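Local coordinates for beta-lactamase (Burkholderia cenocepacia, PDB 5E2G), which probably hydrolyses beta-lactam antibiotics, opening the ring to give substituted beta-amino acids, at residues P16-Y21 and F39-M44; L67-A72 and Q265-E270; S73-G78 and K162-D167; A195-G200 and P207-E212; Y274-P279 and A350-L355. One frame throughout, in Å; residues are numbered along the deposited sequence.

Contact 1 (P16-Y21 and F39-M44); sequences PLMKQY and FDYGVM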
# COMPACT_ATOMS: atom_id res chain seq x y z
N PRO A 16 18.97 7.94 -13.94
CA PRO A 16 19.52 6.67 -14.45
C PRO A 16 18.53 5.53 -14.34
O PRO A 16 18.51 4.65 -15.21
CB PRO A 16 20.76 6.44 -13.58
CG PRO A 16 21.02 7.74 -12.90
CD PRO A 16 19.68 8.36 -12.72
N LEU A 17 17.72 5.53 -13.29
CA LEU A 17 16.67 4.53 -13.15
C LEU A 17 15.73 4.55 -14.35
O LEU A 17 15.46 3.51 -14.97
CB LEU A 17 15.89 4.77 -11.86
CG LEU A 17 15.98 3.73 -10.75
CD1 LEU A 17 14.61 3.56 -10.12
CD2 LEU A 17 16.53 2.40 -11.24
N MSE A 18 15.20 5.71 -14.68
CA MSE A 18 14.28 5.81 -15.79
C MSE A 18 15.03 5.49 -17.07
O MSE A 18 14.46 4.99 -18.04
CB MSE A 18 13.66 7.19 -15.85
CG MSE A 18 12.96 7.57 -14.56
SE MSE A 18 12.35 9.40 -14.62
CE MSE A 18 11.32 9.29 -16.27
N LYS A 19 16.33 5.77 -17.06
CA LYS A 19 17.16 5.45 -18.21
C LYS A 19 17.27 3.95 -18.40
O LYS A 19 16.90 3.40 -19.44
CB LYS A 19 18.54 6.09 -18.03
CG LYS A 19 19.41 6.10 -19.27
CD LYS A 19 20.75 6.72 -18.95
CE LYS A 19 21.62 6.89 -20.19
NZ LYS A 19 21.93 5.59 -20.85
N GLN A 20 17.76 3.25 -17.37
CA GLN A 20 18.05 1.83 -17.53
C GLN A 20 16.80 1.00 -17.75
O GLN A 20 16.85 -0.02 -18.44
CB GLN A 20 18.79 1.29 -16.31
CG GLN A 20 19.33 -0.09 -16.56
CD GLN A 20 19.54 -0.84 -15.28
OE1 GLN A 20 19.52 -0.26 -14.20
NE2 GLN A 20 19.73 -2.15 -15.39
N TYR A 21 15.67 1.41 -17.17
CA TYR A 21 14.44 0.64 -17.26
C TYR A 21 13.44 1.27 -18.20
O TYR A 21 12.34 0.72 -18.35
CB TYR A 21 13.85 0.45 -15.86
CG TYR A 21 14.80 -0.36 -15.02
CD1 TYR A 21 15.03 -1.69 -15.31
CD2 TYR A 21 15.51 0.22 -13.98
CE1 TYR A 21 15.91 -2.43 -14.58
CE2 TYR A 21 16.39 -0.52 -13.23
CZ TYR A 21 16.59 -1.84 -13.54
OH TYR A 21 17.48 -2.60 -12.80
N PHE A 39 8.46 16.19 -7.27
CA PHE A 39 9.33 16.38 -8.42
C PHE A 39 8.87 15.46 -9.55
O PHE A 39 8.87 14.24 -9.38
CB PHE A 39 10.78 16.08 -8.05
CG PHE A 39 11.27 16.86 -6.87
CD1 PHE A 39 11.41 18.24 -6.94
CD2 PHE A 39 11.57 16.23 -5.68
CE1 PHE A 39 11.85 18.97 -5.86
CE2 PHE A 39 12.02 16.95 -4.59
CZ PHE A 39 12.16 18.32 -4.68
N ASP A 40 8.47 16.05 -10.67
CA ASP A 40 7.93 15.30 -11.79
C ASP A 40 8.99 15.10 -12.86
O ASP A 40 9.84 15.97 -13.08
CB ASP A 40 6.71 16.01 -12.40
CG ASP A 40 5.49 15.98 -11.47
OD1 ASP A 40 5.32 15.01 -10.71
OD2 ASP A 40 4.69 16.95 -11.51
N TYR A 41 8.96 13.94 -13.51
CA TYR A 41 9.93 13.60 -14.54
C TYR A 41 9.24 12.94 -15.73
O TYR A 41 8.35 12.11 -15.56
CB TYR A 41 11.01 12.65 -14.01
CG TYR A 41 11.82 13.21 -12.87
CD1 TYR A 41 11.37 13.12 -11.56
CD2 TYR A 41 13.03 13.84 -13.10
CE1 TYR A 41 12.11 13.64 -10.51
CE2 TYR A 41 13.77 14.36 -12.07
CZ TYR A 41 13.31 14.26 -10.77
OH TYR A 41 14.06 14.78 -9.74
N GLY A 42 9.66 13.32 -16.94
CA GLY A 42 9.23 12.57 -18.10
C GLY A 42 7.77 12.79 -18.46
O GLY A 42 7.21 13.87 -18.24
N VAL A 43 7.15 11.75 -19.01
CA VAL A 43 5.89 11.87 -19.74
C VAL A 43 4.88 10.82 -19.28
O VAL A 43 5.24 9.72 -18.84
CB VAL A 43 6.11 11.76 -21.27
CG1 VAL A 43 6.80 13.03 -21.79
CG2 VAL A 43 6.95 10.53 -21.61
N MSE A 44 3.60 11.16 -19.42
CA MSE A 44 2.47 10.34 -18.99
C MSE A 44 2.15 9.20 -19.94
O MSE A 44 1.61 8.17 -19.51
CB MSE A 44 1.21 11.19 -18.87
CG MSE A 44 1.26 12.29 -17.84
SE MSE A 44 -0.44 13.25 -17.77
CE MSE A 44 -1.66 11.75 -17.91
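Met-18 on the helix and Gly-42 on the strand mark the closest approach of the two backbones, with CA atoms 8.7 Å apart, and a single long side chain bridges the gap without any hydrogen bond. That side chain, selenomethionine here, has CG anti to the carbonyl carbon (chi1 -56°) and reaches out from the helix before bending at chi3. Its selenium meets Tyr-41 CB at 3.6 Å, and the two side chains cross at about a right angle. The selenium also stands 5.2 Å from the centroid of the Tyr-41 ring, 49° off the ring normal, which makes an oblique Met-aromatic contact. Beyond the bend, Met-18 CE comes to 4.3 Å from CA of Gly-42. The tyrosine ring turns away from 16-21 and runs toward earlier turns of the same helix, where Tyr-41 OH hydrogen-bonds Thr-11 and Arg-7 makes a cation-pi contact. In the fold, helix 3-21 packs over the face of the large antiparallel sheet at its outer border, where strand 35-42 is the last strand, and Met-18 also touches Met-26 on the adjacent strand 25-32.

Contact 2 (L67-A72 and Q265-E270); sequences LTATLA and QDLIWE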
# COMPACT_ATOMS: atom_id res chain seq x y z
N LEU A 67 -4.27 1.85 2.44
CA LEU A 67 -5.45 2.68 2.69
C LEU A 67 -6.61 1.84 3.18
O LEU A 67 -7.35 2.26 4.08
CB LEU A 67 -5.82 3.45 1.43
CG LEU A 67 -4.76 4.49 1.06
CD1 LEU A 67 -4.70 4.72 -0.45
CD2 LEU A 67 -5.03 5.79 1.79
N THR A 68 -6.78 0.65 2.61
CA THR A 68 -7.75 -0.30 3.13
C THR A 68 -7.48 -0.62 4.60
O THR A 68 -8.41 -0.64 5.42
CB THR A 68 -7.72 -1.57 2.29
OG1 THR A 68 -7.98 -1.24 0.92
CG2 THR A 68 -8.78 -2.54 2.76
N ALA A 69 -6.22 -0.88 4.95
CA ALA A 69 -5.88 -1.15 6.34
C ALA A 69 -6.24 0.03 7.24
O ALA A 69 -6.71 -0.16 8.36
CB ALA A 69 -4.39 -1.46 6.46
N THR A 70 -6.04 1.25 6.75
CA THR A 70 -6.39 2.42 7.54
C THR A 70 -7.89 2.48 7.79
O THR A 70 -8.33 2.80 8.90
CB THR A 70 -5.91 3.69 6.84
OG1 THR A 70 -4.50 3.60 6.64
CG2 THR A 70 -6.23 4.92 7.67
N LEU A 71 -8.69 2.17 6.77
CA LEU A 71 -10.13 2.15 6.93
C LEU A 71 -10.56 1.11 7.96
O LEU A 71 -11.41 1.39 8.82
CB LEU A 71 -10.79 1.86 5.58
CG LEU A 71 -12.31 1.95 5.60
CD1 LEU A 71 -12.76 3.40 5.65
CD2 LEU A 71 -12.89 1.22 4.40
N ALA A 72 -9.98 -0.09 7.90
CA ALA A 72 -10.30 -1.14 8.85
C ALA A 72 -9.88 -0.74 10.25
O ALA A 72 -10.59 -1.02 11.23
CB ALA A 72 -9.63 -2.45 8.45
N GLN A 265 5.71 -7.50 10.12
CA GLN A 265 4.43 -7.27 9.45
C GLN A 265 3.50 -6.51 10.37
O GLN A 265 3.13 -7.01 11.44
CB GLN A 265 3.80 -8.60 9.03
CG GLN A 265 2.50 -8.45 8.29
CD GLN A 265 2.67 -7.71 6.98
OE1 GLN A 265 3.35 -8.19 6.08
NE2 GLN A 265 2.04 -6.54 6.87
N ASP A 266 3.13 -5.29 9.97
CA ASP A 266 2.12 -4.50 10.66
C ASP A 266 0.77 -4.79 10.02
O ASP A 266 0.59 -5.85 9.42
CB ASP A 266 2.48 -3.01 10.63
CG ASP A 266 3.88 -2.71 11.15
OD1 ASP A 266 4.50 -3.60 11.77
OD2 ASP A 266 4.36 -1.57 10.94
N LEU A 267 -0.20 -3.88 10.13
CA LEU A 267 -1.43 -4.05 9.36
C LEU A 267 -1.13 -3.54 7.96
O LEU A 267 -1.15 -2.34 7.71
CB LEU A 267 -2.60 -3.32 9.99
CG LEU A 267 -3.96 -3.82 9.49
CD1 LEU A 267 -4.19 -5.28 9.88
CD2 LEU A 267 -5.11 -2.96 10.00
N ILE A 268 -0.79 -4.48 7.07
CA ILE A 268 -0.38 -4.24 5.69
C ILE A 268 1.00 -3.60 5.62
O ILE A 268 1.86 -4.07 4.87
CB ILE A 268 -1.42 -3.42 4.91
CG1 ILE A 268 -2.73 -4.21 4.79
CG2 ILE A 268 -0.88 -3.05 3.53
CD1 ILE A 268 -2.56 -5.54 4.07
N TRP A 269 1.23 -2.51 6.36
CA TRP A 269 2.57 -1.93 6.41
C TRP A 269 3.60 -2.96 6.85
O TRP A 269 3.29 -3.92 7.56
CB TRP A 269 2.63 -0.75 7.37
CG TRP A 269 1.85 0.44 6.94
CD1 TRP A 269 0.71 0.91 7.50
CD2 TRP A 269 2.17 1.33 5.85
NE1 TRP A 269 0.29 2.04 6.84
CE2 TRP A 269 1.16 2.32 5.82
CE3 TRP A 269 3.20 1.39 4.91
CZ2 TRP A 269 1.16 3.35 4.88
CZ3 TRP A 269 3.20 2.41 3.97
CH2 TRP A 269 2.18 3.38 3.97
N GLU A 270 4.84 -2.76 6.42
CA GLU A 270 5.96 -3.61 6.79
C GLU A 270 7.07 -2.72 7.32
O GLU A 270 7.27 -1.62 6.80
CB GLU A 270 6.41 -4.44 5.57
CG GLU A 270 5.25 -5.18 4.89
CD GLU A 270 5.45 -5.41 3.40
OE1 GLU A 270 6.51 -5.00 2.87
OE2 GLU A 270 4.56 -6.02 2.76
O HOH W 1 -1.85 4.06 7.32
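Ala-69 presents its methyl group to Leu-267 and Ile-268, which approach it from the loop as a pair of branched side chains. The methyl carbon CB of Ala-69 lies 3.6 Å from Ile-268 CG1 and 3.9 Å from Leu-267 CG, and the carbonyl O of Leu-267 also borders it. Leu-267 places CG anti to its own backbone N (chi1 -162°), which turns CG toward Ala-69, with CD2 of the leucine 3.6 Å from Ala-69 O. In Ile-268 the CG1 branch does the touching, carried by a backbone of positive phi. Both groups are buried, and the backbones come so near, 6.1 Å between the CA atoms of Ala-69 and Leu-267, that a small residue sits at the point of closest approach. Just before and at the start of helix 64-77 lies what is probably the SxxK motif of serine beta-lactamases (Ser-62, Lys-65), which the Ile-268 side chain touches; the loop joins antiparallel strands 263-265 and 270-273 of the main sheet, so the contact ties the helical region to a hairpin. Within that hairpin the amide of Gln-265 is spread under the turn: NE2 donates to Asp-266 O at 3.0 Å and to Ile-268 O at 3.2 Å, both acceptors lying in the amide plane while the donor stands above each carbonyl plane. Its OE1 is held by Arg-146. A second link runs through a water, which donates to Thr-70 OG1 at 2.8 Å and accepts, in the plane of the indole, from Trp-269 NE1 at 3.0 Å.

Contact 3 (S73-G78 and K162-D167); sequences SDAQEG and KAMHQD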
# COMPACT_ATOMS: atom_id res chain seq x y z
N SER A 73 -8.73 -0.08 10.37
CA SER A 73 -8.27 0.44 11.64
C SER A 73 -9.23 1.49 12.18
O SER A 73 -9.49 1.55 13.39
CB SER A 73 -6.86 1.00 11.47
OG SER A 73 -6.27 1.36 12.70
N ASP A 74 -9.79 2.31 11.30
CA ASP A 74 -10.75 3.31 11.75
C ASP A 74 -12.04 2.66 12.26
O ASP A 74 -12.56 3.03 13.31
CB ASP A 74 -11.06 4.29 10.64
CG ASP A 74 -11.91 5.42 11.13
OD1 ASP A 74 -11.35 6.34 11.78
OD2 ASP A 74 -13.14 5.40 10.88
N ALA A 75 -12.59 1.70 11.50
CA ALA A 75 -13.73 0.93 11.98
C ALA A 75 -13.44 0.33 13.36
O ALA A 75 -14.29 0.40 14.26
CB ALA A 75 -14.08 -0.17 10.98
N GLN A 76 -12.26 -0.25 13.54
CA GLN A 76 -11.90 -0.80 14.84
C GLN A 76 -11.94 0.28 15.91
O GLN A 76 -12.45 0.06 17.01
CB GLN A 76 -10.52 -1.46 14.76
CG GLN A 76 -10.21 -2.43 15.89
CD GLN A 76 -9.68 -1.73 17.12
OE1 GLN A 76 -9.07 -0.66 17.02
NE2 GLN A 76 -9.92 -2.31 18.29
N GLU A 77 -11.43 1.48 15.57
CA GLU A 77 -11.39 2.57 16.54
C GLU A 77 -12.79 3.02 16.93
O GLU A 77 -13.00 3.49 18.05
CB GLU A 77 -10.61 3.76 15.97
CG GLU A 77 -9.09 3.65 16.08
CD GLU A 77 -8.60 3.40 17.51
OE1 GLU A 77 -8.06 2.30 17.75
OE2 GLU A 77 -8.78 4.29 18.37
N GLY A 78 -13.74 2.91 16.02
CA GLY A 78 -15.11 3.27 16.34
C GLY A 78 -15.96 2.15 16.88
O GLY A 78 -17.17 2.30 17.00
N LYS A 162 -18.67 -4.29 5.14
CA LYS A 162 -19.80 -4.94 5.79
C LYS A 162 -20.01 -4.38 7.19
O LYS A 162 -21.13 -3.99 7.56
CB LYS A 162 -19.58 -6.45 5.87
CG LYS A 162 -19.97 -7.21 4.63
CD LYS A 162 -21.48 -7.34 4.51
CE LYS A 162 -21.84 -8.11 3.27
NZ LYS A 162 -23.30 -8.23 3.11
N ALA A 163 -18.94 -4.34 7.98
CA ALA A 163 -19.04 -3.85 9.35
C ALA A 163 -19.42 -2.38 9.41
O ALA A 163 -20.13 -1.96 10.33
CB ALA A 163 -17.71 -4.08 10.08
N MSE A 164 -18.99 -1.58 8.44
CA MSE A 164 -19.28 -0.15 8.47
C MSE A 164 -20.58 0.24 7.77
O MSE A 164 -20.89 1.42 7.67
CB MSE A 164 -18.11 0.63 7.86
CG MSE A 164 -16.82 0.45 8.64
SE MSE A 164 -15.39 1.58 7.97
CE MSE A 164 -15.84 3.22 8.95
N HIS A 165 -21.32 -0.76 7.29
CA HIS A 165 -22.64 -0.54 6.71
C HIS A 165 -22.56 0.40 5.50
O HIS A 165 -23.34 1.34 5.37
CB HIS A 165 -23.62 0.01 7.74
CG HIS A 165 -23.50 -0.64 9.08
ND1 HIS A 165 -23.95 -1.92 9.32
CD2 HIS A 165 -22.96 -0.19 10.24
CE1 HIS A 165 -23.70 -2.23 10.58
NE2 HIS A 165 -23.10 -1.20 11.16
N GLN A 166 -21.61 0.13 4.61
CA GLN A 166 -21.47 0.97 3.44
C GLN A 166 -20.82 0.19 2.30
O GLN A 166 -20.19 -0.85 2.50
CB GLN A 166 -20.68 2.24 3.77
CG GLN A 166 -20.61 3.27 2.64
CD GLN A 166 -21.98 3.70 2.13
OE1 GLN A 166 -22.50 3.15 1.16
NE2 GLN A 166 -22.55 4.70 2.77
N ASP A 167 -21.07 0.69 1.09
CA ASP A 167 -20.33 0.35 -0.12
C ASP A 167 -18.84 0.62 0.08
O ASP A 167 -18.45 1.63 0.68
CB ASP A 167 -20.90 1.18 -1.27
CG ASP A 167 -20.15 1.02 -2.58
OD1 ASP A 167 -20.29 -0.04 -3.23
OD2 ASP A 167 -19.47 1.98 -2.98
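Met-164 and Ala-75 supply the apolar part of this contact, at the point where the two backbones come nearest, 6.7 Å between their CA atoms. The methyl CB of Ala-75 rests against the middle of the Met-164 side chain, a selenomethionine, 3.7 Å from CG and equally close to the selenium. The chain bends at chi3 (84°), which turns CE aside toward Asp-74, and Leu-71 packs on the selenium from one turn earlier in the helix. The polar side is carried by Asp-74. Its CG lies opposite the backbone N about the first torsion (chi1 -173°), its side chain and that of Met-164 cross at about a right angle, and OD2 stands 4.0 Å from Met-164 CE. That same OD2 makes salt bridges with both Arg-245 and Arg-175, so the methyl group borders a carboxylate paired with two arginines; a thiocyanate ion, probably from the crystallisation liquor, lies about 4 Å from the Asp-74 side chain. Other bonds are local to 162-167 and shape the turn between two helices. His-165, of positive phi, ends helix 150-164 with a Schellman motif, its N bonding Lys-162 O at 3.2 Å. Asp-167 is the N-cap of helix 168-180, its side chain capping a backbone N. Separately, Asp-167 N donates to Gln-166 OE1 at 2.8 Å. A helix pair joined near its C-terminal ends by small and flexible apolar groups, with the next helix starting straight after the turn, belongs to the helical region of the serine beta-lactamase fold.

Contact 4 (A195-G200 and P207-E212); sequences ADYAQG and PVRMTE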
# COMPACT_ATOMS: atom_id res chain seq x y z
N ALA A 195 -8.46 12.21 -18.21
CA ALA A 195 -7.37 12.90 -18.89
C ALA A 195 -6.11 12.96 -18.06
O ALA A 195 -5.02 13.14 -18.62
CB ALA A 195 -7.80 14.32 -19.27
N ASP A 196 -6.22 12.83 -16.74
CA ASP A 196 -5.07 12.85 -15.84
C ASP A 196 -4.40 11.49 -15.68
O ASP A 196 -3.31 11.42 -15.11
CB ASP A 196 -5.49 13.35 -14.45
CG ASP A 196 -6.10 14.74 -14.48
OD1 ASP A 196 -5.86 15.49 -15.45
OD2 ASP A 196 -6.80 15.10 -13.50
N TYR A 197 -5.02 10.42 -16.18
CA TYR A 197 -4.63 9.05 -15.88
C TYR A 197 -3.47 8.65 -16.78
O TYR A 197 -3.64 8.50 -18.00
CB TYR A 197 -5.85 8.14 -16.07
CG TYR A 197 -5.78 6.73 -15.51
CD1 TYR A 197 -4.57 6.12 -15.21
CD2 TYR A 197 -6.95 6.02 -15.29
CE1 TYR A 197 -4.53 4.82 -14.71
CE2 TYR A 197 -6.92 4.73 -14.79
CZ TYR A 197 -5.71 4.13 -14.51
OH TYR A 197 -5.69 2.85 -14.01
N ALA A 198 -2.29 8.47 -16.20
CA ALA A 198 -1.12 8.10 -16.98
C ALA A 198 -1.31 6.73 -17.62
O ALA A 198 -2.15 5.93 -17.21
CB ALA A 198 0.13 8.11 -16.10
N GLN A 199 -0.51 6.46 -18.65
CA GLN A 199 -0.51 5.16 -19.30
C GLN A 199 0.60 4.30 -18.71
O GLN A 199 1.75 4.75 -18.61
CB GLN A 199 -0.33 5.29 -20.81
CG GLN A 199 -0.16 3.96 -21.54
CD GLN A 199 -1.46 3.19 -21.74
OE1 GLN A 199 -1.60 2.05 -21.29
NE2 GLN A 199 -2.42 3.81 -22.44
N GLY A 200 0.26 3.08 -18.30
CA GLY A 200 1.26 2.14 -17.87
C GLY A 200 1.90 1.43 -19.04
O GLY A 200 1.39 1.42 -20.15
N PRO A 207 1.70 -0.76 -23.96
CA PRO A 207 0.91 0.06 -23.05
C PRO A 207 -0.21 -0.74 -22.42
O PRO A 207 -0.78 -1.65 -23.03
CB PRO A 207 0.34 1.15 -23.97
CG PRO A 207 0.26 0.49 -25.29
CD PRO A 207 1.43 -0.45 -25.37
N VAL A 208 -0.53 -0.37 -21.18
CA VAL A 208 -1.47 -1.16 -20.39
C VAL A 208 -2.00 -0.30 -19.25
O VAL A 208 -1.29 0.54 -18.70
CB VAL A 208 -0.79 -2.45 -19.88
CG1 VAL A 208 0.39 -2.11 -18.96
CG2 VAL A 208 -1.78 -3.33 -19.18
N ARG A 209 -3.28 -0.50 -18.93
CA ARG A 209 -3.83 -0.07 -17.65
C ARG A 209 -4.52 -1.28 -17.02
O ARG A 209 -4.36 -2.41 -17.49
CB ARG A 209 -4.80 1.10 -17.78
CG ARG A 209 -4.12 2.45 -18.00
CD ARG A 209 -5.13 3.58 -18.01
NE ARG A 209 -4.56 4.82 -18.52
CZ ARG A 209 -4.62 5.21 -19.79
NH1 ARG A 209 -5.21 4.44 -20.69
NH2 ARG A 209 -4.08 6.36 -20.15
N MSE A 210 -5.31 -1.04 -15.99
CA MSE A 210 -5.72 -2.10 -15.07
C MSE A 210 -6.87 -3.00 -15.51
O MSE A 210 -7.88 -2.53 -16.02
CB MSE A 210 -6.12 -1.45 -13.75
CG MSE A 210 -5.22 -1.75 -12.60
SE MSE A 210 -5.99 -0.75 -11.14
CE MSE A 210 -7.83 -1.39 -11.26
N THR A 211 -6.70 -4.29 -15.26
CA THR A 211 -7.79 -5.25 -15.35
C THR A 211 -8.36 -5.46 -13.95
O THR A 211 -7.61 -5.71 -13.00
CB THR A 211 -7.34 -6.59 -15.94
OG1 THR A 211 -6.50 -7.28 -15.01
CG2 THR A 211 -6.56 -6.38 -17.22
N GLU A 212 -9.68 -5.35 -13.83
CA GLU A 212 -10.36 -5.29 -12.53
C GLU A 212 -11.02 -6.63 -12.21
O GLU A 212 -12.19 -6.86 -12.52
CB GLU A 212 -11.38 -4.17 -12.52
CG GLU A 212 -10.80 -2.80 -12.81
CD GLU A 212 -11.88 -1.75 -13.05
OE1 GLU A 212 -11.63 -0.55 -12.79
OE2 GLU A 212 -12.98 -2.14 -13.49
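Arg-209 runs past Tyr-197 in the opposite direction, over one face of its ring, beside a small antiparallel beta ribbon formed by strands 200-201 and 207-208. Its CD sits over the centre of the tyrosine ring, 3.6 Å from the centroid and 13° off the normal, a CH-pi contact. The charged end follows, with CZ at 4.9 Å from the same centroid in cation-pi range, although the guanidinium plane is turned 68° from that of the ring. Two carbonyls at the guanidinium edge hold this pose. Arg-209 NE donates to Ala-198 O at 3.0 Å and NH2 to Tyr-197 O at 3.1 Å, each acceptor somewhat tilted from the guanidinium plane. The side chain of Gln-199 crosses over one guanidinium face at about a right angle and also packs on Pro-207. The ribbon itself is fixed by the Gly-200 and Val-208 bridge, an antiparallel hydrogen-bonded pair with CA atoms 5.0 Å apart. There Val-208 N donates to Gly-200 O at 2.8 Å, and that same oxygen also receives a CA-H...O contact from Pro-207 CA at 3.2 Å. Farther out, the paired strands 223-224 and 58-59 probably steady the ring on which Arg-209 rests, for Tyr-197 OH is hydrogen-bonded to both Arg-223 NH1 and Glu-59 OE2.

Contact 5 (Y274-P279 and A350-L355); sequences YPVALP and AAYRIL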
# COMPACT_ATOMS: atom_id res chain seq x y z
N TYR A 274 14.81 1.18 13.03
CA TYR A 274 15.61 2.27 12.50
C TYR A 274 16.64 2.73 13.53
O TYR A 274 16.31 2.87 14.70
CB TYR A 274 14.73 3.44 12.08
CG TYR A 274 15.51 4.53 11.39
CD1 TYR A 274 15.73 4.48 10.02
CD2 TYR A 274 16.03 5.61 12.10
CE1 TYR A 274 16.44 5.47 9.37
CE2 TYR A 274 16.75 6.61 11.46
CZ TYR A 274 16.95 6.53 10.09
OH TYR A 274 17.65 7.51 9.43
N PRO A 275 17.90 2.97 13.10
CA PRO A 275 18.47 2.91 11.74
C PRO A 275 18.51 1.50 11.15
O PRO A 275 18.58 0.53 11.90
CB PRO A 275 19.90 3.44 11.94
CG PRO A 275 19.92 4.07 13.30
CD PRO A 275 18.91 3.33 14.10
N VAL A 276 18.47 1.40 9.82
CA VAL A 276 18.30 0.13 9.13
C VAL A 276 19.41 -0.03 8.10
O VAL A 276 19.69 0.91 7.34
CB VAL A 276 16.91 0.04 8.48
CG1 VAL A 276 16.62 1.30 7.67
CG2 VAL A 276 16.79 -1.21 7.61
N ALA A 277 20.04 -1.21 8.07
CA ALA A 277 21.07 -1.50 7.07
C ALA A 277 20.42 -1.90 5.76
O ALA A 277 19.38 -2.56 5.74
CB ALA A 277 22.00 -2.62 7.54
N LEU A 278 21.04 -1.49 4.65
CA LEU A 278 20.45 -1.81 3.35
C LEU A 278 20.21 -3.31 3.16
O LEU A 278 19.12 -3.67 2.69
CB LEU A 278 21.31 -1.24 2.22
CG LEU A 278 20.74 -1.56 0.83
CD1 LEU A 278 19.33 -1.02 0.69
CD2 LEU A 278 21.64 -1.01 -0.28
N PRO A 279 21.14 -4.22 3.50
CA PRO A 279 20.82 -5.65 3.35
C PRO A 279 19.53 -6.05 4.05
O PRO A 279 18.85 -6.97 3.60
CB PRO A 279 22.04 -6.35 3.97
CG PRO A 279 23.14 -5.36 3.87
CD PRO A 279 22.50 -4.02 4.02
N ALA A 350 17.23 3.32 -4.28
CA ALA A 350 17.14 4.76 -4.52
C ALA A 350 16.54 5.48 -3.32
O ALA A 350 17.04 6.54 -2.91
CB ALA A 350 16.33 5.02 -5.79
N ALA A 351 15.48 4.93 -2.73
CA ALA A 351 14.91 5.53 -1.53
C ALA A 351 15.93 5.58 -0.41
O ALA A 351 16.05 6.60 0.29
CB ALA A 351 13.67 4.74 -1.11
N TYR A 352 16.67 4.50 -0.21
CA TYR A 352 17.66 4.45 0.86
C TYR A 352 18.74 5.50 0.64
O TYR A 352 19.15 6.19 1.59
CB TYR A 352 18.26 3.05 0.94
CG TYR A 352 19.08 2.74 2.18
CD1 TYR A 352 18.46 2.42 3.38
CD2 TYR A 352 20.47 2.73 2.14
CE1 TYR A 352 19.20 2.12 4.51
CE2 TYR A 352 21.22 2.43 3.26
CZ TYR A 352 20.58 2.12 4.45
OH TYR A 352 21.33 1.82 5.57
N ARG A 353 19.22 5.64 -0.59
CA ARG A 353 20.21 6.67 -0.88
C ARG A 353 19.62 8.06 -0.73
O ARG A 353 20.21 8.93 -0.07
CB ARG A 353 20.77 6.48 -2.29
CG ARG A 353 21.40 5.13 -2.51
CD ARG A 353 21.95 5.00 -3.91
NE ARG A 353 22.41 3.65 -4.23
CZ ARG A 353 21.84 2.86 -5.13
NH1 ARG A 353 20.78 3.29 -5.82
NH2 ARG A 353 22.32 1.64 -5.36
N ILE A 354 18.44 8.30 -1.31
CA ILE A 354 17.82 9.61 -1.23
C ILE A 354 17.56 9.98 0.23
O ILE A 354 18.00 11.02 0.71
CB ILE A 354 16.52 9.65 -2.05
CG1 ILE A 354 16.84 9.61 -3.54
CG2 ILE A 354 15.74 10.90 -1.73
CD1 ILE A 354 15.64 9.33 -4.40
N LEU A 355 16.84 9.12 0.95
CA LEU A 355 16.54 9.43 2.35
C LEU A 355 17.81 9.55 3.19
O LEU A 355 17.86 10.36 4.12
CB LEU A 355 15.60 8.39 2.94
CG LEU A 355 14.16 8.48 2.43
CD1 LEU A 355 13.23 7.69 3.33
CD2 LEU A 355 13.70 9.93 2.32
O HOH W 2 23.28 -0.16 4.80
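Tyr-352 makes a mixed polar and apolar contact between the C-terminal helix 344-357 and the loop after strand 270-273 together with the first residue of helix 278-284, where the serine beta-lactamase fold brings its terminal helices against the main sheet. The ring is the mediator, reaching from the helix to three consecutive residues, Val-276 to Leu-278. It leaves the helix with CG opposite the backbone N about chi1 (-167°), and its hydroxyl ends at the loop backbone. Tyr-352 OH donates to Val-276 O at 2.6 Å, a short bond in the carbonyl plane, and this oxygen also lies in the plane of the ring at its edge. Leu-278 packs over one face instead: CB is 3.8 Å from Tyr-352 CE2 and 4.1 Å from the ring centroid, 22° off the normal, a CH-pi contact. Leu-278 CD1 extends the cover inward to CG of the ring. At the CE1 edge, Val-276 CG1 comes to 4.2 Å from Tyr-352 CE1, while Leu-281 of helix 278-284 touches both Val-276 and Tyr-352. Ala-277 is the N-cap of that helix, so the N-H of Leu-278 belongs to its first turn. A water accepts from Leu-278 N at 2.6 Å and donates to Tyr-352 OH at 2.9 Å, so that the hydroxyl both gives and receives a bond.

Overall arrangement
From the N terminus, contact 1 closes first, bringing helix 3-21 onto edge strand 35-42 across a short interval made mostly of strand. Contact 2 then spans 192 residues, from helix 64-77 to the 265-270 hairpin loop, and within that span contacts 3 and 4 close one after the other: contact 3 joins the far end of the same helix to 162-167, and contact 4 folds 195-200 back on 207-212 over six residues. Contact 5 follows, tying 274-279 to the C-terminal helix. None of the five cross. Contacts 2 and 3 touch through Leu-71 and Met-164, while Met-44 meets 195-200, linking contacts 1 and 4.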